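Local coordinates for protein taurocyamine kinase (Schistosoma mansoni, PDB 4WOD) that reversibly transfers a phosphate from ATP to taurocyamine, giving N-phosphotaurocyamine and ADP, as a duplicated, magnesium-dependent phosphagen kinase, at residues S642-K656 and M702-L716. The protein carries 4 engineered substitutions. Numbering follows the deposited sequence.
Sequences SVLLKIPKLSSQPKK and MAEGVAKMIEIEKGL
E713 reaches from near the C-terminal end of helix 702-715 to the backbone of the turn after strand 642-646. With CG anti to the backbone N (chi1 179°) and a bend at chi2, its carboxylate faces two successive amides. E713 OE2 accepts from K649 N at 2.9 Å and E713 OE1 from L650 N at 2.8 Å, each through its syn lone pair. Two bonds on two oxygens fix the carboxylate's rotation, and the CB atoms of I647, K649 and L650 pack against it. The side chains of K649 and L716 lie side by side, running opposite ways, with K649 CG 3.6 Å from L716 CB.

Back along the strand, toward its N-terminal end, the contact is apolar. L645, CG anti to its N (chi1 -172°), splits its methyls: CD2 meets M709 SD at 3.8 Å, while CD1 lies 4.0 Å from I710 CG1. V643 and V706 meet tip to tip through their CG2 methyls at 3.7 Å, and V643 CG1 touches the CE methyl of M702. Here S642 to L644 are predicted to bind ATP.

Helix 702-715 runs nearly parallel to the strand, at 16°, along one face of the antiparallel sheet. Strand 639-646 lies between strands 480-489 and 682-687, and I660 of helix 658-663 packs against both L650 and M709.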
loop_
_atom_site.group_PDB
_atom_site.type_symbol
_atom_site.label_atom_id
_atom_site.label_comp_id
_atom_site.label_asym_id
_atom_site.label_seq_id
_atom_site.Cartn_x
_atom_site.Cartn_y
_atom_site.Cartn_z
ATOM N N SER A 642 12.043 -1.169 -30.060
ATOM C CA SER A 642 11.009 -2.174 -30.068
ATOM C C SER A 642 9.997 -1.933 -31.163
ATOM O O SER A 642 9.900 -0.828 -31.704
ATOM C CB SER A 642 10.311 -2.220 -28.705
ATOM O OG SER A 642 9.577 -1.035 -28.473
ATOM N N VAL A 643 9.262 -2.987 -31.499
ATOM C CA VAL A 643 8.139 -2.888 -32.425
ATOM C C VAL A 643 6.944 -3.635 -31.878
ATOM O O VAL A 643 7.088 -4.615 -31.152
ATOM C CB VAL A 643 8.467 -3.464 -33.833
ATOM C CG1 VAL A 643 9.490 -2.601 -34.546
ATOM C CG2 VAL A 643 8.925 -4.925 -33.740
ATOM N N LEU A 644 5.758 -3.163 -32.236
ATOM C CA LEU A 644 4.556 -3.943 -32.032
ATOM C C LEU A 644 4.334 -4.771 -33.305
ATOM O O LEU A 644 3.959 -4.234 -34.349
ATOM C CB LEU A 644 3.368 -3.035 -31.727
ATOM C CG LEU A 644 2.179 -3.714 -31.058
ATOM C CD1 LEU A 644 2.666 -4.679 -29.988
ATOM C CD2 LEU A 644 1.281 -2.661 -30.458
ATOM N N LEU A 645 4.602 -6.074 -33.213
ATOM C CA LEU A 645 4.667 -6.938 -34.393
ATOM C C LEU A 645 3.509 -7.940 -34.488
ATOM O O LEU A 645 3.222 -8.676 -33.535
ATOM C CB LEU A 645 5.999 -7.690 -34.405
ATOM C CG LEU A 645 6.357 -8.517 -35.645
ATOM C CD1 LEU A 645 6.526 -7.624 -36.860
ATOM C CD2 LEU A 645 7.617 -9.335 -35.399
ATOM N N LYS A 646 2.857 -7.971 -35.648
ATOM C CA LYS A 646 1.810 -8.963 -35.916
ATOM C C LYS A 646 2.366 -10.181 -36.645
ATOM O O LYS A 646 2.668 -10.125 -37.835
ATOM C CB LYS A 646 0.676 -8.350 -36.736
ATOM C CG LYS A 646 0.051 -7.125 -36.100
ATOM C CD LYS A 646 -1.227 -6.733 -36.811
ATOM C CE LYS A 646 -0.978 -6.492 -38.278
ATOM N NZ LYS A 646 -2.196 -5.977 -38.957
ATOM N N ILE A 647 2.508 -11.280 -35.918
ATOM C CA ILE A 647 2.963 -12.524 -36.516
ATOM C C ILE A 647 2.078 -13.698 -36.083
ATOM O O ILE A 647 2.495 -14.540 -35.294
ATOM C CB ILE A 647 4.447 -12.809 -36.164
ATOM C CG1 ILE A 647 4.724 -12.555 -34.681
ATOM C CG2 ILE A 647 5.365 -11.938 -36.996
ATOM C CD1 ILE A 647 6.122 -12.943 -34.260
ATOM N N PRO A 648 0.843 -13.756 -36.612
ATOM C CA PRO A 648 -0.138 -14.784 -36.245
ATOM C C PRO A 648 0.381 -16.203 -36.475
ATOM O O PRO A 648 0.171 -17.090 -35.634
ATOM C CB PRO A 648 -1.319 -14.488 -37.175
ATOM C CG PRO A 648 -1.175 -13.062 -37.520
ATOM C CD PRO A 648 0.298 -12.832 -37.619
ATOM N N LYS A 649 1.072 -16.404 -37.593
ATOM C CA LYS A 649 1.553 -17.721 -37.952
ATOM C C LYS A 649 2.637 -18.155 -36.985
ATOM O O LYS A 649 2.505 -19.168 -36.304
ATOM C CB LYS A 649 2.106 -17.734 -39.372
ATOM C CG LYS A 649 1.225 -18.451 -40.407
ATOM C CD LYS A 649 1.188 -17.631 -41.673
ATOM C CE LYS A 649 -0.098 -17.737 -42.455
ATOM N NZ LYS A 649 -0.356 -16.471 -43.202
ATOM N N LEU A 650 3.725 -17.389 -36.958
ATOM C CA LEU A 650 4.926 -17.751 -36.216
ATOM C C LEU A 650 4.679 -17.898 -34.715
ATOM O O LEU A 650 5.306 -18.735 -34.060
ATOM C CB LEU A 650 6.018 -16.714 -36.472
ATOM C CG LEU A 650 7.283 -16.752 -35.616
ATOM C CD1 LEU A 650 7.990 -18.095 -35.723
ATOM C CD2 LEU A 650 8.199 -15.637 -36.067
ATOM N N SER A 651 3.762 -17.101 -34.172
ATOM C CA SER A 651 3.415 -17.202 -32.756
ATOM C C SER A 651 2.716 -18.527 -32.451
ATOM O O SER A 651 2.520 -18.874 -31.287
ATOM C CB SER A 651 2.536 -16.024 -32.323
ATOM O OG SER A 651 1.606 -15.667 -33.330
ATOM N N SER A 652 2.357 -19.262 -33.504
ATOM C CA SER A 652 1.765 -20.589 -33.365
ATOM C C SER A 652 2.734 -21.716 -33.747
ATOM O O SER A 652 2.326 -22.866 -33.891
ATOM C CB SER A 652 0.486 -20.692 -34.198
ATOM O OG SER A 652 0.750 -20.543 -35.580
ATOM N N GLN A 653 4.008 -21.384 -33.935
ATOM C CA GLN A 653 5.078 -22.380 -33.834
ATOM C C GLN A 653 6.130 -21.771 -32.910
ATOM O O GLN A 653 7.242 -21.444 -33.334
ATOM C CB GLN A 653 5.663 -22.758 -35.200
ATOM C CG GLN A 653 5.597 -24.263 -35.492
ATOM C CD GLN A 653 6.545 -24.703 -36.597
ATOM O OE1 GLN A 653 7.197 -23.876 -37.236
ATOM N NE2 GLN A 653 6.631 -26.014 -36.821
ATOM N N PRO A 654 5.766 -21.638 -31.624
ATOM C CA PRO A 654 6.343 -20.711 -30.641
ATOM C C PRO A 654 7.745 -21.014 -30.106
ATOM O O PRO A 654 8.174 -20.312 -29.192
ATOM C CB PRO A 654 5.335 -20.781 -29.489
ATOM C CG PRO A 654 4.807 -22.162 -29.556
ATOM C CD PRO A 654 4.716 -22.482 -31.021
ATOM N N LYS A 655 8.446 -22.013 -30.632
ATOM C CA LYS A 655 9.795 -22.299 -30.147
ATOM C C LYS A 655 10.791 -22.306 -31.288
ATOM O O LYS A 655 11.991 -22.484 -31.084
ATOM C CB LYS A 655 9.821 -23.618 -29.387
ATOM C CG LYS A 655 8.466 -23.992 -28.835
ATOM C CD LYS A 655 8.575 -24.474 -27.404
ATOM C CE LYS A 655 7.202 -24.548 -26.766
ATOM N NZ LYS A 655 7.242 -25.193 -25.431
ATOM N N LYS A 656 10.273 -22.120 -32.495
ATOM C CA LYS A 656 11.093 -21.673 -33.605
ATOM C C LYS A 656 10.859 -20.158 -33.618
ATOM O O LYS A 656 11.439 -19.419 -34.406
ATOM C CB LYS A 656 10.717 -22.403 -34.911
ATOM C CG LYS A 656 10.665 -21.589 -36.200
ATOM C CD LYS A 656 10.006 -22.390 -37.317
ATOM C CE LYS A 656 9.408 -21.492 -38.390
ATOM N NZ LYS A 656 9.269 -22.191 -39.700
ATOM N N MET A 702 17.870 -5.247 -33.256
ATOM C CA MET A 702 16.415 -5.359 -33.259
ATOM C C MET A 702 15.919 -5.466 -34.694
ATOM O O MET A 702 15.182 -6.390 -35.026
ATOM C CB MET A 702 15.746 -4.181 -32.544
ATOM C CG MET A 702 14.237 -4.333 -32.427
ATOM S SD MET A 702 13.368 -3.659 -33.870
ATOM C CE MET A 702 13.317 -1.918 -33.485
ATOM N N ALA A 703 16.344 -4.531 -35.541
ATOM C CA ALA A 703 15.933 -4.507 -36.945
ATOM C C ALA A 703 16.234 -5.835 -37.672
ATOM O O ALA A 703 15.351 -6.415 -38.304
ATOM C CB ALA A 703 16.604 -3.343 -37.668
ATOM N N GLU A 704 17.469 -6.315 -37.569
ATOM C CA GLU A 704 17.848 -7.578 -38.193
ATOM C C GLU A 704 16.991 -8.730 -37.671
ATOM O O GLU A 704 16.554 -9.581 -38.446
ATOM C CB GLU A 704 19.329 -7.882 -37.956
ATOM C CG GLU A 704 20.271 -7.056 -38.801
ATOM C CD GLU A 704 21.703 -7.533 -38.706
ATOM O OE1 GLU A 704 22.508 -6.869 -38.021
ATOM O OE2 GLU A 704 22.023 -8.579 -39.313
ATOM N N GLY A 705 16.748 -8.745 -36.363
ATOM C CA GLY A 705 15.914 -9.761 -35.750
ATOM C C GLY A 705 14.462 -9.700 -36.193
ATOM O O GLY A 705 13.813 -10.732 -36.374
ATOM N N VAL A 706 13.945 -8.488 -36.362
ATOM C CA VAL A 706 12.554 -8.304 -36.746
ATOM C C VAL A 706 12.397 -8.598 -38.234
ATOM O O VAL A 706 11.402 -9.190 -38.650
ATOM C CB VAL A 706 12.058 -6.876 -36.402
ATOM C CG1 VAL A 706 10.723 -6.564 -37.083
ATOM C CG2 VAL A 706 11.949 -6.708 -34.881
ATOM N N ALA A 707 13.394 -8.208 -39.025
ATOM C CA ALA A 707 13.403 -8.503 -40.462
ATOM C C ALA A 707 13.398 -10.005 -40.721
ATOM O O ALA A 707 12.738 -10.489 -41.642
ATOM C CB ALA A 707 14.607 -7.861 -41.127
ATOM N N LYS A 708 14.148 -10.738 -39.905
ATOM C CA LYS A 708 14.125 -12.191 -39.948
ATOM C C LYS A 708 12.745 -12.738 -39.653
ATOM O O LYS A 708 12.217 -13.534 -40.419
ATOM C CB LYS A 708 15.129 -12.783 -38.961
ATOM C CG LYS A 708 16.222 -13.576 -39.661
ATOM C CD LYS A 708 15.860 -15.061 -39.744
ATOM C CE LYS A 708 15.782 -15.512 -41.209
ATOM N NZ LYS A 708 17.074 -15.223 -41.910
ATOM N N MET A 709 12.184 -12.328 -38.520
ATOM C CA MET A 709 10.838 -12.734 -38.123
ATOM C C MET A 709 9.806 -12.515 -39.223
ATOM O O MET A 709 9.007 -13.403 -39.517
ATOM C CB MET A 709 10.402 -11.977 -36.870
ATOM C CG MET A 709 11.070 -12.448 -35.606
ATOM S SD MET A 709 10.309 -11.741 -34.137
ATOM C CE MET A 709 11.395 -12.398 -32.885
ATOM N N ILE A 710 9.822 -11.327 -39.818
ATOM C CA ILE A 710 8.857 -10.981 -40.853
ATOM C C ILE A 710 9.034 -11.888 -42.063
ATOM O O ILE A 710 8.062 -12.422 -42.585
ATOM C CB ILE A 710 8.982 -9.503 -41.281
ATOM C CG1 ILE A 710 8.493 -8.586 -40.153
ATOM C CG2 ILE A 710 8.181 -9.246 -42.542
ATOM C CD1 ILE A 710 8.511 -7.107 -40.497
ATOM N N GLU A 711 10.273 -12.090 -42.494
ATOM C CA GLU A 711 10.493 -12.955 -43.642
ATOM C C GLU A 711 10.233 -14.423 -43.297
ATOM O O GLU A 711 9.897 -15.217 -44.174
ATOM C CB GLU A 711 11.900 -12.765 -44.206
ATOM C CG GLU A 711 11.890 -11.925 -45.461
ATOM C CD GLU A 711 11.389 -12.706 -46.654
ATOM O OE1 GLU A 711 11.097 -13.908 -46.496
ATOM O OE2 GLU A 711 11.228 -12.107 -47.736
ATOM N N ILE A 712 10.379 -14.786 -42.025
ATOM C CA ILE A 712 9.986 -16.120 -41.586
ATOM C C ILE A 712 8.473 -16.245 -41.686
ATOM O O ILE A 712 7.960 -17.265 -42.139
ATOM C CB ILE A 712 10.433 -16.430 -40.137
ATOM C CG1 ILE A 712 11.959 -16.548 -40.048
ATOM C CG2 ILE A 712 9.774 -17.708 -39.629
ATOM C CD1 ILE A 712 12.546 -17.548 -41.000
ATOM N N GLU A 713 7.774 -15.190 -41.276
ATOM C CA GLU A 713 6.314 -15.174 -41.212
ATOM C C GLU A 713 5.629 -15.423 -42.553
ATOM O O GLU A 713 4.700 -16.216 -42.618
ATOM C CB GLU A 713 5.835 -13.837 -40.626
ATOM C CG GLU A 713 4.319 -13.648 -40.513
ATOM C CD GLU A 713 3.652 -14.569 -39.511
ATOM O OE1 GLU A 713 4.353 -15.273 -38.753
ATOM O OE2 GLU A 713 2.407 -14.566 -39.474
ATOM N N LYS A 714 6.067 -14.739 -43.609
ATOM C CA LYS A 714 5.487 -14.924 -44.942
ATOM C C LYS A 714 5.773 -16.345 -45.413
ATOM O O LYS A 714 5.033 -16.903 -46.226
ATOM C CB LYS A 714 6.036 -13.910 -45.960
ATOM C CG LYS A 714 7.383 -13.344 -45.593
ATOM C CD LYS A 714 7.957 -12.248 -46.514
ATOM C CE LYS A 714 7.253 -10.896 -46.425
ATOM N NZ LYS A 714 8.027 -9.865 -47.196
ATOM N N GLY A 715 6.838 -16.933 -44.872
ATOM C CA GLY A 715 7.222 -18.293 -45.203
ATOM C C GLY A 715 6.210 -19.344 -44.781
ATOM O O GLY A 715 6.155 -20.417 -45.375
ATOM N N LEU A 716 5.393 -19.037 -43.777
ATOM C CA LEU A 716 4.395 -19.986 -43.277
ATOM C C LEU A 716 3.039 -19.845 -43.980
ATOM O O LEU A 716 1.995 -20.304 -43.497
ATOM C CB LEU A 716 4.219 -19.810 -41.771
ATOM C CG LEU A 716 5.516 -19.940 -40.966
ATOM C CD1 LEU A 716 5.321 -19.475 -39.530
ATOM C CD2 LEU A 716 6.048 -21.365 -41.002
ATOM O OXT LEU A 716 2.956 -19.256 -45.057
#